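Local coordinates for protein deferrochelatase (Vibrio cholerae, PDB 5DE0) that binds heme b and probably acts as a dye-decolorizing (DyP-type) peroxidase, using its iron to oxidise substrates, at residues 43-47 with 112-117; 141-145 with 181-186; 214-219 with 271-277. All coordinates share one frame; numbering follows the deposited sequence.

Contact 1: 43-47 with 112-117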
loop_
_atom_site.group_PDB
_atom_site.type_symbol
_atom_site.label_atom_id
_atom_site.label_comp_id
_atom_site.label_asym_id
_atom_site.label_seq_id
_atom_site.Cartn_x
_atom_site.Cartn_y
_atom_site.Cartn_z
ATOM N N LEU B 43 -7.829 10.930 -18.793
ATOM C CA LEU B 43 -6.690 11.106 -17.900
ATOM C C LEU B 43 -5.733 9.924 -18.007
ATOM O O LEU B 43 -4.518 10.099 -18.081
ATOM C CB LEU B 43 -7.161 11.276 -16.455
ATOM C CG LEU B 43 -6.067 11.266 -15.384
ATOM C CD1 LEU B 43 -5.089 12.414 -15.592
ATOM C CD2 LEU B 43 -6.669 11.316 -13.989
ATOM N N VAL B 44 -6.294 8.719 -18.018
ATOM C CA VAL B 44 -5.507 7.494 -18.118
ATOM C C VAL B 44 -4.725 7.430 -19.431
ATOM O O VAL B 44 -3.546 7.068 -19.443
ATOM C CB VAL B 44 -6.409 6.248 -17.989
ATOM C CG1 VAL B 44 -5.656 4.984 -18.387
ATOM C CG2 VAL B 44 -6.946 6.134 -16.573
ATOM N N GLU B 45 -5.381 7.791 -20.530
ATOM C CA GLU B 45 -4.726 7.839 -21.833
ATOM C C GLU B 45 -3.535 8.794 -21.806
ATOM O O GLU B 45 -2.474 8.494 -22.355
ATOM C CB GLU B 45 -5.713 8.261 -22.920
ATOM C CG GLU B 45 -5.072 8.497 -24.279
ATOM C CD GLU B 45 -4.460 7.240 -24.866
ATOM O OE1 GLU B 45 -5.168 6.216 -24.949
ATOM O OE2 GLU B 45 -3.267 7.275 -25.237
ATOM N N GLU B 46 -3.718 9.939 -21.152
ATOM C CA GLU B 46 -2.673 10.952 -21.049
ATOM C C GLU B 46 -1.490 10.455 -20.225
ATOM O O GLU B 46 -0.333 10.708 -20.565
ATOM C CB GLU B 46 -3.232 12.237 -20.435
ATOM C CG GLU B 46 -2.187 13.308 -20.170
ATOM C CD GLU B 46 -2.797 14.609 -19.690
ATOM O OE1 GLU B 46 -4.008 14.819 -19.919
ATOM O OE2 GLU B 46 -2.068 15.418 -19.080
ATOM N N ILE B 47 -1.789 9.744 -19.143
ATOM C CA ILE B 47 -0.756 9.156 -18.300
ATOM C C ILE B 47 0.058 8.127 -19.080
ATOM O O ILE B 47 1.286 8.114 -19.011
ATOM C CB ILE B 47 -1.364 8.496 -17.044
ATOM C CG1 ILE B 47 -2.032 9.555 -16.162
ATOM C CG2 ILE B 47 -0.298 7.754 -16.259
ATOM C CD1 ILE B 47 -2.715 8.994 -14.935
ATOM N N TYR B 112 -1.894 8.333 -8.109
ATOM C CA TYR B 112 -1.988 9.595 -8.840
ATOM C C TYR B 112 -3.307 9.713 -9.593
ATOM O O TYR B 112 -3.910 10.783 -9.632
ATOM C CB TYR B 112 -0.819 9.750 -9.819
ATOM C CG TYR B 112 -0.947 10.956 -10.727
ATOM C CD1 TYR B 112 -0.605 12.226 -10.279
ATOM C CD2 TYR B 112 -1.415 10.825 -12.031
ATOM C CE1 TYR B 112 -0.722 13.332 -11.103
ATOM C CE2 TYR B 112 -1.536 11.924 -12.861
ATOM C CZ TYR B 112 -1.190 13.175 -12.393
ATOM O OH TYR B 112 -1.311 14.271 -13.219
ATOM N N THR B 113 -3.745 8.613 -10.198
ATOM C CA THR B 113 -4.979 8.613 -10.978
ATOM C C THR B 113 -6.183 8.928 -10.097
ATOM O O THR B 113 -7.084 9.665 -10.500
ATOM C CB THR B 113 -5.202 7.261 -11.681
ATOM O OG1 THR B 113 -4.104 6.996 -12.563
ATOM C CG2 THR B 113 -6.496 7.277 -12.483
ATOM N N LEU B 114 -6.185 8.382 -8.886
ATOM C CA LEU B 114 -7.284 8.611 -7.958
ATOM C C LEU B 114 -7.245 10.024 -7.384
ATOM O O LEU B 114 -8.271 10.700 -7.332
ATOM C CB LEU B 114 -7.256 7.584 -6.824
ATOM C CG LEU B 114 -8.392 7.711 -5.808
ATOM C CD1 LEU B 114 -9.743 7.643 -6.505
ATOM C CD2 LEU B 114 -8.282 6.636 -4.740
ATOM N N ARG B 115 -6.065 10.468 -6.959
ATOM C CA ARG B 115 -5.919 11.803 -6.377
ATOM C C ARG B 115 -6.262 12.891 -7.388
ATOM O O ARG B 115 -7.045 13.793 -7.100
ATOM C CB ARG B 115 -4.498 12.018 -5.847
ATOM C CG ARG B 115 -4.309 13.365 -5.154
ATOM C CD ARG B 115 -2.886 13.566 -4.647
ATOM N NE ARG B 115 -1.925 13.748 -5.732
ATOM C CZ ARG B 115 -0.650 14.082 -5.553
ATOM N NH1 ARG B 115 -0.177 14.276 -4.329
ATOM N NH2 ARG B 115 0.153 14.225 -6.599
ATOM N N LYS B 116 -5.672 12.796 -8.574
ATOM C CA LYS B 116 -5.907 13.767 -9.636
ATOM C C LYS B 116 -7.325 13.657 -10.191
ATOM O O LYS B 116 -7.941 14.660 -10.552
ATOM C CB LYS B 116 -4.886 13.575 -10.763
ATOM C CG LYS B 116 -5.043 14.523 -11.937
ATOM C CD LYS B 116 -4.722 15.951 -11.539
ATOM C CE LYS B 116 -4.739 16.872 -12.748
ATOM N NZ LYS B 116 -4.396 18.273 -12.376
ATOM N N GLY B 117 -7.837 12.432 -10.252
ATOM C CA GLY B 117 -9.141 12.174 -10.837
ATOM C C GLY B 117 -10.322 12.717 -10.053
ATOM O O GLY B 117 -11.349 13.060 -10.633
#

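Contact 2: 141-145 with 181-186. With HEM (protoporphyrin IX containing Fe), chain F.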
loop_
_atom_site.group_PDB
_atom_site.type_symbol
_atom_site.label_atom_id
_atom_site.label_comp_id
_atom_site.label_asym_id
_atom_site.label_seq_id
_atom_site.Cartn_x
_atom_site.Cartn_y
_atom_site.Cartn_z
ATOM N N ASP B 141 -2.153 -16.131 -3.781
ATOM C CA ASP B 141 -2.879 -15.526 -2.677
ATOM C C ASP B 141 -2.003 -15.670 -1.438
ATOM O O ASP B 141 -1.083 -16.489 -1.423
ATOM C CB ASP B 141 -4.243 -16.200 -2.488
ATOM C CG ASP B 141 -5.070 -15.562 -1.389
ATOM O OD1 ASP B 141 -5.715 -14.528 -1.654
ATOM O OD2 ASP B 141 -5.082 -16.096 -0.262
ATOM N N MET B 142 -2.274 -14.881 -0.404
ATOM C CA MET B 142 -1.492 -14.952 0.830
ATOM C C MET B 142 -1.718 -16.269 1.565
ATOM O O MET B 142 -1.089 -16.544 2.586
ATOM C CB MET B 142 -1.831 -13.776 1.742
ATOM C CG MET B 142 -1.360 -12.442 1.196
ATOM S SD MET B 142 -1.939 -11.049 2.171
ATOM C CE MET B 142 -1.083 -9.703 1.354
ATOM N N THR B 143 -2.623 -17.078 1.030
ATOM C CA THR B 143 -2.904 -18.399 1.564
ATOM C C THR B 143 -1.848 -19.394 1.076
ATOM O O THR B 143 -1.772 -20.523 1.558
ATOM C CB THR B 143 -4.311 -18.867 1.147
ATOM O OG1 THR B 143 -4.731 -19.951 1.980
ATOM C CG2 THR B 143 -4.326 -19.300 -0.309
ATOM N N GLY B 144 -1.036 -18.958 0.118
ATOM C CA GLY B 144 0.040 -19.776 -0.411
ATOM C C GLY B 144 -0.341 -20.500 -1.687
ATOM O O GLY B 144 0.503 -21.117 -2.337
ATOM N N PHE B 145 -1.620 -20.427 -2.044
ATOM C CA PHE B 145 -2.122 -21.068 -3.255
ATOM C C PHE B 145 -2.175 -20.084 -4.415
ATOM O O PHE B 145 -2.474 -18.906 -4.226
ATOM C CB PHE B 145 -3.515 -21.660 -3.019
ATOM C CG PHE B 145 -3.515 -22.910 -2.185
ATOM C CD1 PHE B 145 -3.283 -22.853 -0.821
ATOM C CD2 PHE B 145 -3.768 -24.144 -2.766
ATOM C CE1 PHE B 145 -3.289 -24.003 -0.052
ATOM C CE2 PHE B 145 -3.778 -25.299 -2.002
ATOM C CZ PHE B 145 -3.538 -25.228 -0.644
ATOM N N HIS B 181 -8.041 -12.117 5.942
ATOM C CA HIS B 181 -7.559 -13.470 6.199
ATOM C C HIS B 181 -7.148 -13.702 7.651
ATOM O O HIS B 181 -6.652 -12.801 8.324
ATOM C CB HIS B 181 -6.375 -13.791 5.281
ATOM C CG HIS B 181 -6.760 -14.007 3.851
ATOM N ND1 HIS B 181 -8.055 -13.874 3.400
ATOM C CD2 HIS B 181 -6.018 -14.351 2.771
ATOM C CE1 HIS B 181 -8.095 -14.124 2.104
ATOM N NE2 HIS B 181 -6.873 -14.416 1.697
ATOM N N ASN B 182 -7.367 -14.927 8.119
ATOM C CA ASN B 182 -6.842 -15.380 9.400
ATOM C C ASN B 182 -5.679 -16.331 9.142
ATOM O O ASN B 182 -5.839 -17.551 9.187
ATOM C CB ASN B 182 -7.932 -16.068 10.227
ATOM C CG ASN B 182 -7.505 -16.335 11.664
ATOM O OD1 ASN B 182 -6.315 -16.382 11.978
ATOM N ND2 ASN B 182 -8.484 -16.516 12.543
ATOM N N LEU B 183 -4.512 -15.764 8.861
ATOM C CA LEU B 183 -3.337 -16.554 8.494
ATOM C C LEU B 183 -2.846 -17.543 9.567
ATOM O O LEU B 183 -2.462 -18.661 9.221
ATOM C CB LEU B 183 -2.190 -15.621 8.095
ATOM C CG LEU B 183 -2.413 -14.823 6.809
ATOM C CD1 LEU B 183 -1.154 -14.069 6.420
ATOM C CD2 LEU B 183 -2.863 -15.735 5.680
ATOM N N PRO B 184 -2.839 -17.147 10.860
ATOM C CA PRO B 184 -2.401 -18.138 11.855
ATOM C C PRO B 184 -3.278 -19.391 11.903
ATOM O O PRO B 184 -2.748 -20.499 11.993
ATOM C CB PRO B 184 -2.492 -17.368 13.176
ATOM C CG PRO B 184 -2.308 -15.946 12.787
ATOM C CD PRO B 184 -2.999 -15.810 11.465
ATOM N N ALA B 185 -4.594 -19.213 11.848
ATOM C CA ALA B 185 -5.521 -20.339 11.857
ATOM C C ALA B 185 -5.321 -21.211 10.625
ATOM O O ALA B 185 -5.403 -22.438 10.698
ATOM C CB ALA B 185 -6.957 -19.844 11.933
ATOM N N TRP B 186 -5.055 -20.569 9.492
ATOM C CA TRP B 186 -4.818 -21.282 8.243
ATOM C C TRP B 186 -3.471 -22.000 8.271
ATOM O O TRP B 186 -3.301 -23.054 7.657
ATOM C CB TRP B 186 -4.883 -20.315 7.060
ATOM C CG TRP B 186 -4.498 -20.934 5.753
ATOM C CD1 TRP B 186 -3.310 -20.790 5.100
ATOM C CD2 TRP B 186 -5.300 -21.802 4.942
ATOM N NE1 TRP B 186 -3.323 -21.510 3.931
ATOM C CE2 TRP B 186 -4.532 -22.145 3.812
ATOM C CE3 TRP B 186 -6.591 -22.323 5.061
ATOM C CZ2 TRP B 186 -5.017 -22.976 2.803
ATOM C CZ3 TRP B 186 -7.069 -23.153 4.060
ATOM C CH2 TRP B 186 -6.282 -23.472 2.947
HETATM C CHA HEM F . -10.775 -20.602 -8.130
HETATM C CHB HEM F . -14.725 -17.802 -7.823
HETATM C CHC HEM F . -13.283 -16.174 -3.471
HETATM C CHD HEM F . -8.980 -18.289 -4.201
HETATM C C1A HEM F . -11.973 -19.990 -8.427
HETATM C C2A HEM F . -12.769 -20.197 -9.620
HETATM C C3A HEM F . -13.856 -19.423 -9.535
HETATM C C4A HEM F . -13.789 -18.698 -8.284
HETATM C CMA HEM F . -14.994 -19.307 -10.573
HETATM C CAA HEM F . -12.415 -21.152 -10.782
HETATM C CBA HEM F . -13.272 -22.411 -10.659
HETATM C CGA HEM F . -12.837 -23.430 -11.676
HETATM O O1A HEM F . -11.809 -24.114 -11.436
HETATM O O2A HEM F . -13.523 -23.557 -12.722
HETATM C C1B HEM F . -14.718 -17.191 -6.590
HETATM C C2B HEM F . -15.827 -16.471 -6.005
HETATM C C3B HEM F . -15.449 -16.013 -4.813
HETATM C C4B HEM F . -14.071 -16.431 -4.580
HETATM C CMB HEM F . -17.213 -16.255 -6.653
HETATM C CAB HEM F . -16.383 -15.190 -3.897
HETATM C CBB HEM F . -15.980 -14.690 -2.731
HETATM C C1C HEM F . -11.974 -16.573 -3.295
HETATM C C2C HEM F . -11.112 -16.236 -2.176
HETATM C C3C HEM F . -9.919 -16.824 -2.386
HETATM C C4C HEM F . -10.000 -17.552 -3.637
HETATM C CMC HEM F . -11.548 -15.346 -0.988
HETATM C CAC HEM F . -8.628 -16.816 -1.528
HETATM C CBC HEM F . -8.522 -16.268 -0.314
HETATM C C1D HEM F . -9.089 -19.192 -5.238
HETATM C C2D HEM F . -8.134 -20.233 -5.540
HETATM C C3D HEM F . -8.693 -20.956 -6.772
HETATM C C4D HEM F . -9.931 -20.279 -7.088
HETATM C CMD HEM F . -6.824 -20.555 -4.789
HETATM C CAD HEM F . -8.066 -22.158 -7.507
HETATM C CBD HEM F . -7.084 -21.683 -8.572
HETATM C CGD HEM F . -7.815 -20.917 -9.642
HETATM O O1D HEM F . -7.806 -19.660 -9.592
HETATM O O2D HEM F . -8.406 -21.558 -10.550
HETATM N NA HEM F . -12.627 -19.068 -7.634
HETATM N NB HEM F . -13.664 -17.147 -5.693
HETATM N NC HEM F . -11.261 -17.378 -4.163
HETATM N ND HEM F . -10.123 -19.254 -6.166
HETATM FE FE HEM F . -11.934 -18.287 -5.869
#

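Contact 3: 214-219 with 271-277. With HEM (protoporphyrin IX containing Fe), chain F.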
loop_
_atom_site.group_PDB
_atom_site.type_symbol
_atom_site.label_atom_id
_atom_site.label_comp_id
_atom_site.label_asym_id
_atom_site.label_seq_id
_atom_site.Cartn_x
_atom_site.Cartn_y
_atom_site.Cartn_z
ATOM N N ALA B 214 -17.391 -29.578 -0.498
ATOM C CA ALA B 214 -17.338 -28.430 0.399
ATOM C C ALA B 214 -16.057 -27.622 0.210
ATOM O O ALA B 214 -15.902 -26.549 0.793
ATOM C CB ALA B 214 -17.468 -28.884 1.844
ATOM N N SER B 215 -15.139 -28.135 -0.604
ATOM C CA SER B 215 -13.933 -27.387 -0.940
ATOM C C SER B 215 -14.313 -26.178 -1.784
ATOM O O SER B 215 -15.386 -26.153 -2.387
ATOM C CB SER B 215 -12.929 -28.261 -1.691
ATOM O OG SER B 215 -13.329 -28.451 -3.036
ATOM N N HIS B 216 -13.432 -25.184 -1.835
ATOM C CA HIS B 216 -13.741 -23.938 -2.529
ATOM C C HIS B 216 -14.049 -24.152 -4.008
ATOM O O HIS B 216 -15.068 -23.672 -4.509
ATOM C CB HIS B 216 -12.593 -22.942 -2.386
ATOM C CG HIS B 216 -12.910 -21.592 -2.946
ATOM N ND1 HIS B 216 -13.911 -20.795 -2.435
ATOM C CD2 HIS B 216 -12.373 -20.907 -3.982
ATOM C CE1 HIS B 216 -13.972 -19.671 -3.126
ATOM N NE2 HIS B 216 -13.050 -19.715 -4.071
ATOM N N VAL B 217 -13.169 -24.865 -4.701
ATOM C CA VAL B 217 -13.390 -25.187 -6.106
ATOM C C VAL B 217 -14.656 -26.028 -6.252
ATOM O O VAL B 217 -15.424 -25.849 -7.194
ATOM C CB VAL B 217 -12.184 -25.930 -6.716
ATOM C CG1 VAL B 217 -12.487 -26.380 -8.139
ATOM C CG2 VAL B 217 -10.951 -25.039 -6.690
ATOM N N GLY B 218 -14.881 -26.929 -5.300
ATOM C CA GLY B 218 -16.093 -27.728 -5.283
ATOM C C GLY B 218 -17.343 -26.871 -5.186
ATOM O O GLY B 218 -18.408 -27.246 -5.678
ATOM N N ARG B 219 -17.207 -25.709 -4.551
ATOM C CA ARG B 219 -18.319 -24.781 -4.385
ATOM C C ARG B 219 -18.536 -23.902 -5.615
ATOM O O ARG B 219 -19.673 -23.582 -5.960
ATOM C CB ARG B 219 -18.094 -23.890 -3.160
ATOM C CG ARG B 219 -18.063 -24.614 -1.821
ATOM C CD ARG B 219 -19.459 -24.977 -1.330
ATOM N NE ARG B 219 -19.981 -26.184 -1.966
ATOM C CZ ARG B 219 -21.174 -26.708 -1.706
ATOM N NH1 ARG B 219 -21.975 -26.131 -0.820
ATOM N NH2 ARG B 219 -21.568 -27.808 -2.333
ATOM N N ASP B 271 -26.879 -25.640 -0.924
ATOM C CA ASP B 271 -26.771 -26.991 -0.378
ATOM C C ASP B 271 -27.002 -27.046 1.125
ATOM O O ASP B 271 -27.411 -28.076 1.661
ATOM C CB ASP B 271 -25.393 -27.580 -0.693
ATOM C CG ASP B 271 -25.222 -27.915 -2.158
ATOM O OD1 ASP B 271 -24.223 -28.581 -2.500
ATOM O OD2 ASP B 271 -26.088 -27.520 -2.966
ATOM N N GLY B 272 -26.728 -25.938 1.802
ATOM C CA GLY B 272 -26.737 -25.918 3.252
ATOM C C GLY B 272 -25.317 -26.024 3.772
ATOM O O GLY B 272 -25.055 -25.784 4.952
ATOM N N LYS B 273 -24.396 -26.391 2.886
ATOM C CA LYS B 273 -22.982 -26.450 3.237
ATOM C C LYS B 273 -22.264 -25.158 2.867
ATOM O O LYS B 273 -22.494 -24.592 1.797
ATOM C CB LYS B 273 -22.296 -27.632 2.551
ATOM C CG LYS B 273 -22.371 -28.934 3.318
ATOM C CD LYS B 273 -23.665 -29.666 3.042
ATOM C CE LYS B 273 -23.648 -31.043 3.676
ATOM N NZ LYS B 273 -24.624 -31.951 3.024
ATOM N N THR B 274 -21.388 -24.703 3.756
ATOM C CA THR B 274 -20.610 -23.499 3.512
ATOM C C THR B 274 -19.232 -23.846 2.970
ATOM O O THR B 274 -18.773 -24.983 3.084
ATOM C CB THR B 274 -20.449 -22.661 4.787
ATOM O OG1 THR B 274 -19.772 -23.436 5.784
ATOM C CG2 THR B 274 -21.806 -22.227 5.317
ATOM N N ASP B 275 -18.576 -22.854 2.379
ATOM C CA ASP B 275 -17.233 -23.023 1.840
ATOM C C ASP B 275 -16.225 -23.238 2.966
ATOM O O ASP B 275 -16.225 -22.508 3.959
ATOM C CB ASP B 275 -16.843 -21.802 0.999
ATOM C CG ASP B 275 -15.676 -22.076 0.067
ATOM O OD1 ASP B 275 -14.740 -22.802 0.462
ATOM O OD2 ASP B 275 -15.696 -21.559 -1.070
ATOM N N GLN B 276 -15.371 -24.245 2.806
ATOM C CA GLN B 276 -14.322 -24.527 3.780
ATOM C C GLN B 276 -13.317 -23.379 3.860
ATOM O O GLN B 276 -12.725 -23.138 4.913
ATOM C CB GLN B 276 -13.602 -25.832 3.431
ATOM C CG GLN B 276 -14.462 -27.079 3.570
ATOM C CD GLN B 276 -14.782 -27.410 5.015
ATOM O OE1 GLN B 276 -13.905 -27.389 5.877
ATOM N NE2 GLN B 276 -16.046 -27.716 5.287
ATOM N N LEU B 277 -13.129 -22.677 2.745
ATOM C CA LEU B 277 -12.214 -21.539 2.701
ATOM C C LEU B 277 -12.677 -20.418 3.625
ATOM O O LEU B 277 -11.860 -19.686 4.186
ATOM C CB LEU B 277 -12.076 -21.015 1.269
ATOM C CG LEU B 277 -11.251 -19.740 1.058
ATOM C CD1 LEU B 277 -9.813 -19.930 1.523
ATOM C CD2 LEU B 277 -11.292 -19.311 -0.398
HETATM C CHA HEM F . -10.775 -20.602 -8.130
HETATM C CHB HEM F . -14.725 -17.802 -7.823
HETATM C CHC HEM F . -13.283 -16.174 -3.471
HETATM C CHD HEM F . -8.980 -18.289 -4.201
HETATM C C1A HEM F . -11.973 -19.990 -8.427
HETATM C C2A HEM F . -12.769 -20.197 -9.620
HETATM C C3A HEM F . -13.856 -19.423 -9.535
HETATM C C4A HEM F . -13.789 -18.698 -8.284
HETATM C CMA HEM F . -14.994 -19.307 -10.573
HETATM C CAA HEM F . -12.415 -21.152 -10.782
HETATM C CBA HEM F . -13.272 -22.411 -10.659
HETATM C CGA HEM F . -12.837 -23.430 -11.676
HETATM O O1A HEM F . -11.809 -24.114 -11.436
HETATM O O2A HEM F . -13.523 -23.557 -12.722
HETATM C C1B HEM F . -14.718 -17.191 -6.590
HETATM C C2B HEM F . -15.827 -16.471 -6.005
HETATM C C3B HEM F . -15.449 -16.013 -4.813
HETATM C C4B HEM F . -14.071 -16.431 -4.580
HETATM C CMB HEM F . -17.213 -16.255 -6.653
HETATM C CAB HEM F . -16.383 -15.190 -3.897
HETATM C CBB HEM F . -15.980 -14.690 -2.731
HETATM C C1C HEM F . -11.974 -16.573 -3.295
HETATM C C2C HEM F . -11.112 -16.236 -2.176
HETATM C C3C HEM F . -9.919 -16.824 -2.386
HETATM C C4C HEM F . -10.000 -17.552 -3.637
HETATM C CMC HEM F . -11.548 -15.346 -0.988
HETATM C CAC HEM F . -8.628 -16.816 -1.528
HETATM C CBC HEM F . -8.522 -16.268 -0.314
HETATM C C1D HEM F . -9.089 -19.192 -5.238
HETATM C C2D HEM F . -8.134 -20.233 -5.540
HETATM C C3D HEM F . -8.693 -20.956 -6.772
HETATM C C4D HEM F . -9.931 -20.279 -7.088
HETATM C CMD HEM F . -6.824 -20.555 -4.789
HETATM C CAD HEM F . -8.066 -22.158 -7.507
HETATM C CBD HEM F . -7.084 -21.683 -8.572
HETATM C CGD HEM F . -7.815 -20.917 -9.642
HETATM O O1D HEM F . -7.806 -19.660 -9.592
HETATM O O2D HEM F . -8.406 -21.558 -10.550
HETATM N NA HEM F . -12.627 -19.068 -7.634
HETATM N NB HEM F . -13.664 -17.147 -5.693
HETATM N NC HEM F . -11.261 -17.378 -4.163
HETATM N ND HEM F . -10.123 -19.254 -6.166
HETATM FE FE HEM F . -11.934 -18.287 -5.869
#

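Contact 1: 43-47 with 112-117
I47 CD1 lies at the edge of the Y112 ring, in the ring plane and 3.7 Å from CD2, with CE2 almost as near. One face of the same ring is covered from within its own helix, where K116 CB sits about 4.0 Å above the plane and toward the rim. The methyl reaches that edge because CG1 of I47 stands anti to the carbonyl carbon (chi1 -64°) and the chain then runs extended to CD1. I47 and Y112 run alongside each other with opposite headings, and CG1 also comes near CE2. T113, next to Y112 on its helix, meets the same methyl: its OG1 is 3.4 Å from I47 CD1, a van der Waals touch; the hydroxyl's hydrogen-bond partner is the carbonyl O of L109, one turn earlier. One turn back on 43-47, L43 sends CD2 over the backbone of the opposite helix, 3.9 Å from T113 O and 4.1 Å from the N of G117. The CG of K116 borders the same methyl before its bent chain carries the amino group away. V44 adds a looser methyl contact, CG2 to T113 CG2 at 4.3 Å. No hydrogen bond crosses the interface. The short axes approach to 11.1 Å with their N-to-C directions at 132°, an oblique crossing. V44, I47 and T113 all touch L56, in a loop. L114 turns helix 108-117 onto strands 18-26 and 125-134, so helix 40-50 packs on a helix that itself lies on the antiparallel sheet of the ferredoxin-like N-terminal half of the DyP fold.

Contact 2: 141-145 with 181-186
D141 OD2 accepts two hydrogen bonds. H181 NE2 donates across the contact to the syn lone pair of OD2 at 3.1 Å, through a bent bond (136°) in which the acceptor lies somewhat out of the imidazole plane. The second comes from T143 N at 2.9 Å, approaching from above the carboxylate plane and closing an Asx turn. With CG anti to the backbone N (chi1 -177°), the carboxylate can serve both donors, its plane turned 52° from the imidazole. The other ring nitrogen, H181 ND1, is bonded to T281 OG1, so both nitrogens have partners and the ring rotation is fixed. W186 NE1 finds its acceptor in T143 O at 3.0 Å, on a lone pair in the carbonyl plane, and K202 gives that oxygen a further, weak bond. The D141-G144 type I turn is closed by G144 N to D141 O. F145, the residue after the turn, brings CE1 to the edge of the W186 indole, 3.5 Å from CZ2, the two rings lying oblique to each other. L183 CD2 rests against M142 O. Heme vinyl carbon CBC lies 3.2 Å from H181 NE2 and 3.4 Å from D141 OD2, while F145 CB borders heme methyl CMD. This part of the heme pocket wall includes G144 and F145, which open the GXXDG motif of DyP-type peroxidases; the motif ends at G148, whose N bonds the heme.

Contact 3: 214-219 with 271-277
H216 and D275 form the proximal histidine-carboxylate pair of the heme site, as in many heme peroxidases. H216 NE2 binds the iron, with the refined atoms 2.6 Å apart, and on the far side of the imidazole ND1 donates to D275 OD2. That bond is modelled very short, so its exact length is doubtful, but ring and carboxylate are nearly coplanar, 29° apart, and OD2 lies at the ring edge. Held between iron and carboxylate, the ring has its rotation fixed. D275 is itself held in place: OD1 accepts from L277 N at 2.8 Å, from above the carboxylate plane, making an Asx turn. The same leucine covers one imidazole face, its CD2 3.7 Å from the ring centroid in a CH-pi contact, and this methyl also touches pyrrole carbon C3C of the heme. S215 is the N-cap of the short helix carrying the histidine, its OG accepting from G218 N and also hydrogen-bonded to P212 O. The backbones are joined by Q276 N to A214 O, 3.1 Å and almost in line with the carbonyl, while Q276 CG packs against the same oxygen. Helix 257-266 contributes M266 beside H216, R219 and D275. Farther from the heme R219, bent at chi2 and chi3 (-78° and 80°), holds the loop by its guanidinium edge: NH1 makes a weak bond to K273 O, and NH2 forms a salt bridge with D271 OD1 at 2.8 Å, meeting this oxygen from above the carboxylate plane.

The three contacts follow one another along the chain, each closing before the next opens. Contact 1 lies in the N-terminal half, where helices 40-50 and 108-117 accompany the sheet of strands 18-26, 57-62, 98-104 and 125-134. Contacts 2 and 3 lie in the C-terminal half, centres about 17 Å apart and nearest atoms about 5 Å; both border the heme, contact 3 supplying its iron ligand. Contact 1 is remote, its centre about 33 Å from that of contact 2 and 40 Å from that of contact 3. Contacts 1 and 2 nevertheless meet across the dimer: R115 of one subunit makes a weak hydrogen bond to M142 O of the other and packs on its L183.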